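Local coordinates for PA1221 (Pseudomonas aeruginosa, PDB 4DG8), which combines an AMP-binding region of the ANL superfamily, here holding adenosine monophosphate, with a phosphopantetheine attachment site, at residues R302-G310 / F317-D325; F198-F207 / G277-G285. All coordinates share one frame; numbering follows the deposited sequence.

Contact 1 of 2, residues R302-G310 / F317-D325; sequences RLHLVNGYG and FTCCHVVTD. With AMP (adenosine monophosphate), chain B.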
# COMPACT_ATOMS: atom_id res chain seq x y z
N ARG A 302 20.97 -10.48 -14.16
CA ARG A 302 20.01 -10.13 -15.21
C ARG A 302 18.68 -9.65 -14.63
O ARG A 302 17.77 -9.26 -15.37
CB ARG A 302 19.77 -11.33 -16.14
CG ARG A 302 20.96 -11.78 -17.00
CD ARG A 302 20.63 -13.10 -17.70
NE ARG A 302 20.49 -14.19 -16.73
CZ ARG A 302 21.53 -14.83 -16.19
NH1 ARG A 302 22.77 -14.49 -16.54
NH2 ARG A 302 21.33 -15.80 -15.31
N LEU A 303 18.55 -9.70 -13.31
CA LEU A 303 17.32 -9.26 -12.66
C LEU A 303 17.18 -7.74 -12.77
O LEU A 303 18.14 -7.00 -12.56
CB LEU A 303 17.29 -9.72 -11.19
CG LEU A 303 16.15 -9.15 -10.35
CD1 LEU A 303 14.79 -9.58 -10.93
CD2 LEU A 303 16.28 -9.57 -8.89
N HIS A 304 16.00 -7.26 -13.13
CA HIS A 304 15.73 -5.84 -13.08
C HIS A 304 15.08 -5.53 -11.73
O HIS A 304 13.96 -5.95 -11.45
CB HIS A 304 14.88 -5.38 -14.27
CG HIS A 304 15.63 -5.36 -15.57
ND1 HIS A 304 15.67 -6.45 -16.42
CD2 HIS A 304 16.38 -4.40 -16.15
CE1 HIS A 304 16.41 -6.15 -17.47
NE2 HIS A 304 16.85 -4.91 -17.34
N LEU A 305 15.83 -4.82 -10.90
CA LEU A 305 15.39 -4.41 -9.58
C LEU A 305 15.04 -2.91 -9.57
O LEU A 305 15.79 -2.08 -10.06
CB LEU A 305 16.51 -4.69 -8.59
CG LEU A 305 16.18 -4.52 -7.10
CD1 LEU A 305 15.02 -5.37 -6.71
CD2 LEU A 305 17.42 -4.87 -6.27
N VAL A 306 13.88 -2.59 -9.00
CA VAL A 306 13.42 -1.20 -8.94
C VAL A 306 13.19 -0.75 -7.49
O VAL A 306 12.48 -1.42 -6.73
CB VAL A 306 12.10 -1.05 -9.70
CG1 VAL A 306 11.65 0.42 -9.72
CG2 VAL A 306 12.25 -1.61 -11.11
N ASN A 307 13.76 0.40 -7.13
CA ASN A 307 13.47 0.99 -5.83
C ASN A 307 12.27 1.91 -6.06
O ASN A 307 12.38 2.91 -6.75
CB ASN A 307 14.68 1.79 -5.32
CG ASN A 307 14.49 2.36 -3.91
OD1 ASN A 307 13.48 2.10 -3.25
ND2 ASN A 307 15.48 3.14 -3.44
N GLY A 308 11.09 1.51 -5.56
CA GLY A 308 9.93 2.38 -5.61
C GLY A 308 9.73 3.17 -4.33
O GLY A 308 9.73 2.59 -3.23
N TYR A 309 9.40 4.45 -4.47
CA TYR A 309 9.17 5.32 -3.32
C TYR A 309 7.87 6.08 -3.55
O TYR A 309 7.62 6.54 -4.66
CB TYR A 309 10.30 6.35 -3.16
CG TYR A 309 9.77 7.63 -2.53
CD1 TYR A 309 9.65 7.73 -1.15
CD2 TYR A 309 9.34 8.70 -3.31
CE1 TYR A 309 9.16 8.87 -0.56
CE2 TYR A 309 8.83 9.85 -2.73
CZ TYR A 309 8.74 9.93 -1.34
OH TYR A 309 8.23 11.05 -0.71
N GLY A 310 7.04 6.19 -2.52
CA GLY A 310 5.95 7.14 -2.58
C GLY A 310 4.99 6.99 -1.43
O GLY A 310 4.90 5.91 -0.83
N PHE A 317 3.37 4.71 -6.05
CA PHE A 317 4.70 5.26 -6.31
C PHE A 317 4.67 6.74 -6.69
O PHE A 317 3.76 7.22 -7.36
CB PHE A 317 5.39 4.50 -7.45
CG PHE A 317 5.73 3.09 -7.12
CD1 PHE A 317 5.99 2.70 -5.81
CD2 PHE A 317 5.83 2.14 -8.14
CE1 PHE A 317 6.32 1.38 -5.52
CE2 PHE A 317 6.16 0.83 -7.85
CZ PHE A 317 6.39 0.45 -6.54
N THR A 318 5.73 7.42 -6.29
CA THR A 318 5.98 8.80 -6.66
C THR A 318 7.25 8.81 -7.52
O THR A 318 7.25 9.35 -8.62
CB THR A 318 6.09 9.71 -5.42
OG1 THR A 318 4.81 9.76 -4.77
CG2 THR A 318 6.47 11.11 -5.82
N CYS A 319 8.34 8.28 -6.98
CA CYS A 319 9.54 8.06 -7.77
C CYS A 319 9.93 6.58 -7.83
O CYS A 319 9.69 5.83 -6.88
CB CYS A 319 10.72 8.85 -7.19
SG CYS A 319 10.42 10.61 -7.01
N CYS A 320 10.51 6.16 -8.94
CA CYS A 320 11.16 4.86 -9.02
C CYS A 320 12.55 5.00 -9.61
O CYS A 320 12.83 5.95 -10.35
CB CYS A 320 10.37 3.87 -9.86
SG CYS A 320 8.79 3.45 -9.16
N HIS A 321 13.40 4.04 -9.28
CA HIS A 321 14.76 4.01 -9.81
C HIS A 321 15.14 2.57 -10.19
O HIS A 321 15.06 1.66 -9.38
CB HIS A 321 15.75 4.56 -8.77
CG HIS A 321 17.18 4.52 -9.21
ND1 HIS A 321 17.65 5.25 -10.27
CD2 HIS A 321 18.24 3.82 -8.73
CE1 HIS A 321 18.94 5.00 -10.44
NE2 HIS A 321 19.32 4.14 -9.52
N VAL A 322 15.53 2.37 -11.44
CA VAL A 322 16.02 1.06 -11.84
C VAL A 322 17.46 0.94 -11.35
O VAL A 322 18.31 1.76 -11.69
CB VAL A 322 15.91 0.85 -13.36
CG1 VAL A 322 16.72 -0.36 -13.79
CG2 VAL A 322 14.44 0.70 -13.77
N VAL A 323 17.71 -0.05 -10.50
CA VAL A 323 19.01 -0.15 -9.84
C VAL A 323 20.12 -0.52 -10.80
O VAL A 323 19.99 -1.49 -11.55
CB VAL A 323 18.98 -1.18 -8.69
CG1 VAL A 323 20.40 -1.34 -8.11
CG2 VAL A 323 18.00 -0.74 -7.62
N THR A 324 21.21 0.24 -10.81
CA THR A 324 22.34 -0.09 -11.67
C THR A 324 23.52 -0.71 -10.95
O THR A 324 23.60 -0.74 -9.72
CB THR A 324 22.92 1.14 -12.42
OG1 THR A 324 23.35 2.13 -11.46
CG2 THR A 324 21.90 1.73 -13.37
N ASP A 325 24.49 -1.12 -11.76
CA ASP A 325 25.74 -1.66 -11.27
C ASP A 325 26.47 -0.65 -10.37
O ASP A 325 26.95 -1.00 -9.29
CB ASP A 325 26.63 -2.04 -12.45
CG ASP A 325 27.93 -2.66 -12.01
OD1 ASP A 325 27.86 -3.66 -11.26
OD2 ASP A 325 29.00 -2.12 -12.37
P AMP B . 2.86 4.29 2.54
O1P AMP B . 2.24 3.39 3.59
O2P AMP B . 3.15 3.72 1.17
O3P AMP B . 1.96 5.51 2.43
O5' AMP B . 4.18 4.95 3.13
C5' AMP B . 4.82 6.02 2.46
C4' AMP B . 6.08 6.44 3.16
O4' AMP B . 6.98 5.31 3.28
C3' AMP B . 6.90 7.50 2.44
O3' AMP B . 6.40 8.82 2.65
C2' AMP B . 8.29 7.28 3.01
O2' AMP B . 8.40 7.85 4.30
C1' AMP B . 8.32 5.75 3.15
N9 AMP B . 8.92 5.10 1.96
C8 AMP B . 8.21 4.49 0.98
N7 AMP B . 9.02 3.98 0.02
C5 AMP B . 10.28 4.26 0.36
C6 AMP B . 11.63 4.00 -0.22
N6 AMP B . 11.77 3.34 -1.38
N1 AMP B . 12.71 4.45 0.46
C2 AMP B . 12.57 5.11 1.63
N3 AMP B . 11.38 5.38 2.21
C4 AMP B . 10.21 4.99 1.65
O HOH W 1 18.38 -3.26 -12.13

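Contact 2 of 2, residues F198-F207 / G277-G285; sequences FLAFAPQMRF and GLRQLLTGG. With AMP (adenosine monophosphate), chain B.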
# COMPACT_ATOMS: atom_id res chain seq x y z
N PHE A 198 9.73 1.30 -15.78
CA PHE A 198 10.17 0.41 -14.71
C PHE A 198 9.35 -0.90 -14.67
O PHE A 198 9.66 -1.81 -13.90
CB PHE A 198 10.17 1.11 -13.34
CG PHE A 198 8.84 1.71 -12.95
CD1 PHE A 198 7.88 0.95 -12.32
CD2 PHE A 198 8.56 3.04 -13.21
CE1 PHE A 198 6.66 1.49 -11.96
CE2 PHE A 198 7.34 3.60 -12.85
CZ PHE A 198 6.40 2.82 -12.22
N LEU A 199 8.28 -0.95 -15.46
CA LEU A 199 7.45 -2.16 -15.64
C LEU A 199 7.70 -2.90 -16.96
O LEU A 199 6.89 -3.74 -17.37
CB LEU A 199 5.96 -1.88 -15.41
CG LEU A 199 5.58 -1.41 -14.00
CD1 LEU A 199 4.08 -1.10 -13.96
CD2 LEU A 199 6.01 -2.43 -12.88
N ALA A 200 8.75 -2.53 -17.66
CA ALA A 200 8.92 -2.95 -19.06
C ALA A 200 9.69 -4.26 -19.30
O ALA A 200 10.09 -4.53 -20.43
CB ALA A 200 9.53 -1.82 -19.88
N PHE A 201 10.00 -5.01 -18.24
CA PHE A 201 10.90 -6.16 -18.36
C PHE A 201 10.26 -7.57 -18.41
O PHE A 201 10.96 -8.58 -18.51
CB PHE A 201 12.00 -6.07 -17.30
CG PHE A 201 12.52 -4.66 -17.10
CD1 PHE A 201 13.32 -4.06 -18.08
CD2 PHE A 201 12.21 -3.94 -15.96
CE1 PHE A 201 13.79 -2.76 -17.90
CE2 PHE A 201 12.69 -2.64 -15.77
CZ PHE A 201 13.48 -2.05 -16.74
N ALA A 202 8.94 -7.64 -18.32
CA ALA A 202 8.25 -8.93 -18.32
C ALA A 202 7.04 -8.89 -19.25
O ALA A 202 5.95 -8.48 -18.84
CB ALA A 202 7.85 -9.34 -16.88
N PRO A 203 7.23 -9.28 -20.53
CA PRO A 203 6.13 -9.18 -21.51
C PRO A 203 4.83 -9.80 -21.00
O PRO A 203 3.75 -9.27 -21.30
CB PRO A 203 6.67 -9.97 -22.71
CG PRO A 203 8.16 -9.80 -22.64
CD PRO A 203 8.47 -9.79 -21.13
N GLN A 204 4.92 -10.88 -20.23
CA GLN A 204 3.72 -11.59 -19.76
C GLN A 204 3.10 -10.99 -18.51
O GLN A 204 1.99 -11.37 -18.12
CB GLN A 204 4.00 -13.08 -19.50
CG GLN A 204 4.28 -13.91 -20.75
CD GLN A 204 3.89 -15.36 -20.55
OE1 GLN A 204 4.64 -16.15 -19.96
NE2 GLN A 204 2.70 -15.72 -21.03
N MET A 205 3.83 -10.07 -17.88
CA MET A 205 3.30 -9.32 -16.75
C MET A 205 2.61 -10.25 -15.74
O MET A 205 1.45 -10.02 -15.39
CB MET A 205 2.34 -8.22 -17.22
CG MET A 205 3.04 -7.13 -18.05
SD MET A 205 4.28 -6.30 -17.05
CE MET A 205 3.30 -4.98 -16.32
N ARG A 206 3.31 -11.28 -15.28
CA ARG A 206 2.65 -12.18 -14.34
C ARG A 206 3.07 -11.78 -12.93
O ARG A 206 4.11 -12.19 -12.41
CB ARG A 206 3.02 -13.63 -14.64
CG ARG A 206 2.56 -14.09 -16.04
CD ARG A 206 2.99 -15.52 -16.35
NE ARG A 206 2.34 -16.50 -15.47
CZ ARG A 206 1.15 -17.06 -15.70
NH1 ARG A 206 0.44 -16.73 -16.77
NH2 ARG A 206 0.66 -17.94 -14.84
N PHE A 207 2.17 -11.05 -12.27
CA PHE A 207 2.47 -10.42 -11.00
C PHE A 207 2.11 -11.31 -9.84
O PHE A 207 1.01 -11.85 -9.80
CB PHE A 207 1.73 -9.08 -10.85
CG PHE A 207 2.53 -7.91 -11.27
CD1 PHE A 207 2.52 -7.48 -12.59
CD2 PHE A 207 3.34 -7.26 -10.35
CE1 PHE A 207 3.29 -6.41 -12.98
CE2 PHE A 207 4.11 -6.18 -10.74
CZ PHE A 207 4.08 -5.75 -12.04
N GLY A 277 14.11 -16.61 -11.52
CA GLY A 277 12.91 -16.68 -12.34
C GLY A 277 12.08 -15.40 -12.35
O GLY A 277 11.21 -15.23 -13.21
N LEU A 278 12.34 -14.49 -11.41
CA LEU A 278 11.75 -13.14 -11.48
C LEU A 278 12.42 -12.30 -12.56
O LEU A 278 13.65 -12.26 -12.66
CB LEU A 278 11.84 -12.41 -10.13
CG LEU A 278 10.95 -12.94 -9.01
CD1 LEU A 278 11.15 -12.10 -7.73
CD2 LEU A 278 9.49 -12.95 -9.44
N ARG A 279 11.60 -11.70 -13.43
CA ARG A 279 12.11 -10.80 -14.46
C ARG A 279 12.26 -9.36 -13.93
O ARG A 279 13.25 -8.68 -14.20
CB ARG A 279 11.23 -10.86 -15.73
CG ARG A 279 11.47 -12.12 -16.59
CD ARG A 279 10.76 -12.05 -17.96
NE ARG A 279 11.49 -12.87 -18.91
CZ ARG A 279 12.08 -12.42 -20.01
NH1 ARG A 279 11.98 -11.15 -20.36
NH2 ARG A 279 12.74 -13.26 -20.77
N GLN A 280 11.27 -8.92 -13.17
CA GLN A 280 11.34 -7.61 -12.52
C GLN A 280 10.85 -7.71 -11.08
O GLN A 280 9.78 -8.28 -10.79
CB GLN A 280 10.58 -6.54 -13.34
CG GLN A 280 9.12 -6.88 -13.59
CD GLN A 280 8.45 -6.13 -14.75
OE1 GLN A 280 9.08 -5.34 -15.47
NE2 GLN A 280 7.15 -6.38 -14.93
N LEU A 281 11.66 -7.17 -10.18
CA LEU A 281 11.39 -7.14 -8.76
C LEU A 281 11.43 -5.69 -8.29
O LEU A 281 12.43 -4.99 -8.48
CB LEU A 281 12.46 -7.97 -8.02
CG LEU A 281 12.39 -8.04 -6.49
CD1 LEU A 281 10.97 -8.35 -5.99
CD2 LEU A 281 13.37 -9.07 -5.96
N LEU A 282 10.33 -5.23 -7.73
CA LEU A 282 10.24 -3.89 -7.16
C LEU A 282 10.20 -4.03 -5.65
O LEU A 282 9.55 -4.92 -5.11
CB LEU A 282 9.00 -3.14 -7.67
CG LEU A 282 8.88 -3.11 -9.20
CD1 LEU A 282 8.05 -4.29 -9.68
CD2 LEU A 282 8.27 -1.83 -9.66
N THR A 283 10.96 -3.17 -4.99
CA THR A 283 11.05 -3.18 -3.54
C THR A 283 11.09 -1.73 -3.05
O THR A 283 11.17 -0.80 -3.85
CB THR A 283 12.29 -3.94 -3.05
OG1 THR A 283 12.27 -3.99 -1.62
CG2 THR A 283 13.58 -3.25 -3.52
N GLY A 284 10.95 -1.53 -1.74
CA GLY A 284 10.83 -0.19 -1.21
C GLY A 284 9.98 -0.16 0.05
O GLY A 284 9.91 -1.15 0.79
N GLY A 285 9.35 0.99 0.32
CA GLY A 285 8.52 1.12 1.49
C GLY A 285 9.31 1.56 2.70
O GLY A 285 8.77 2.15 3.62
P AMP B . 2.86 4.29 2.54
O1P AMP B . 2.24 3.39 3.59
O2P AMP B . 3.15 3.72 1.17
O3P AMP B . 1.96 5.51 2.43
O5' AMP B . 4.18 4.95 3.13
C5' AMP B . 4.82 6.02 2.46
C4' AMP B . 6.08 6.44 3.16
O4' AMP B . 6.98 5.31 3.28
C3' AMP B . 6.90 7.50 2.44
O3' AMP B . 6.40 8.82 2.65
C2' AMP B . 8.29 7.28 3.01
O2' AMP B . 8.40 7.85 4.30
C1' AMP B . 8.32 5.75 3.15
N9 AMP B . 8.92 5.10 1.96
C8 AMP B . 8.21 4.49 0.98
N7 AMP B . 9.02 3.98 0.02
C5 AMP B . 10.28 4.26 0.36
C6 AMP B . 11.63 4.00 -0.22
N6 AMP B . 11.77 3.34 -1.38
N1 AMP B . 12.71 4.45 0.46
C2 AMP B . 12.57 5.11 1.63
N3 AMP B . 11.38 5.38 2.21
C4 AMP B . 10.21 4.99 1.65

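Contact 1 of 2, residues R302-G310 / F317-D325
The F317 ring lays one face over the backbone of G308, whose CA sits 4.1 Å from the ring centroid in a CH-pi contact, displaced toward the rim. The CG of F317 stands anti to its own carbonyl carbon (chi1 -67°), which swings the ring back over the neighbouring strand; L282 of strand 280-284 also touches it. The Y309 ring is met at its edge instead: the adenine of AMP borders it near its plane, with AMP C5 3.8 Å from CD1, and C319 N approaches CD2. The Y309 and T318 side chains lie side by side, pointing the same way, with CB of T318 near CE2. The phenol OH ends in a hydrogen bond to D402, which also binds AMP.

The two strands run antiparallel between these rings, which lie on opposite faces of the sheet. N307 and H321 form a hydrogen-bonded pair, and V323 N gives L305 O a nearly straight bond of 2.8 Å. At the other end Y309 O is gripped twice, by T318 N at 2.6 Å in the carbonyl plane and by C319 N at 3.0 Å from a tilted direction, so both face one residue in a classic beta bulge. Between the ends, V306 turns CG1 onto CB of C320 (3.7 Å) and CG2 onto CG2 of V322, on the face of F317.

N307 holds its CG anti to the backbone N (chi1 -176°), which carries OD1 to the adenine amino group: AMP N6 donates to N307 OD1 at 2.8 Å and to G308 O at 2.9 Å. P334 O takes the amide's ND2 and thereby fixes its rotation. This is a bulged beta hairpin whose first strand forms part of the adenine pocket of an AMP-binding domain.

Contact 2 of 2, residues F198-F207 / G277-G285
Q280 OE1 takes the backbone N-H of F201 at 2.9 Å, the shorter of the two hydrogen bonds joining these segments. The donor stands 35° out of the amide's carbonyl plane. F201 also brings CD2 of its ring to 3.5 Å from the same oxygen, with ring and amide planes nearly perpendicular (79°). At the other end of the amide, NE2 lies 3.6 Å from both SD of M205 and CB of A202, and it is hydrogen-bonded to S256 on the adjoining strand. With both ends of the group engaged, the rotation of the amide is set. The first torsion places CG between the backbone N and the carbonyl carbon (chi1 57°), and beyond it the chain is extended into the bend of 198-207.

R279 works at the margin of the same bend. Its chain, extended from CG to NE, passes along F201 O, and NH1 reaches that oxygen in the plane of the guanidinium through a weak hydrogen bond of 3.3 Å. A202 rests its CB on CB of R279 at 3.9 Å, and the type I turn from A202 to M205 is closed by M205 N bonding to A202 O.

Farther along the strand, CD2 of L282 packs against both F198 CD1 (3.9 Å) and L199 CD2 (4.0 Å), crossing each side chain at about a right angle, while CD1 looks toward the F207 ring. A buried glutamine therefore supplies the polar tie between the loop and the sheet strand, an exposed arginine adds a weaker one, and purely apolar packing takes over on the side nearer AMP.

The contacts share the mixed sheet in which strands 280-284 and 304-309 are parallel neighbours: V306 N probably bonds to L281 O, and G308 N to T283 O. Contact 2 links this sheet to the loop leading into strand 206-209 of another sheet. Both are mainly buried, contact 2 with an exposed margin at R279 and P203. Contact 1 is a local hairpin held by a ladder of backbone bonds; contact 2 joins segments with 69 residues between them through side-chain-to-backbone bonds and apolar packing. The stack of F201 on H304 and the packing of F198 and L282 on V306 tie the two together. Contact 1 meets AMP with its first strand, contact 2 through G284 and G285, away from 198-207.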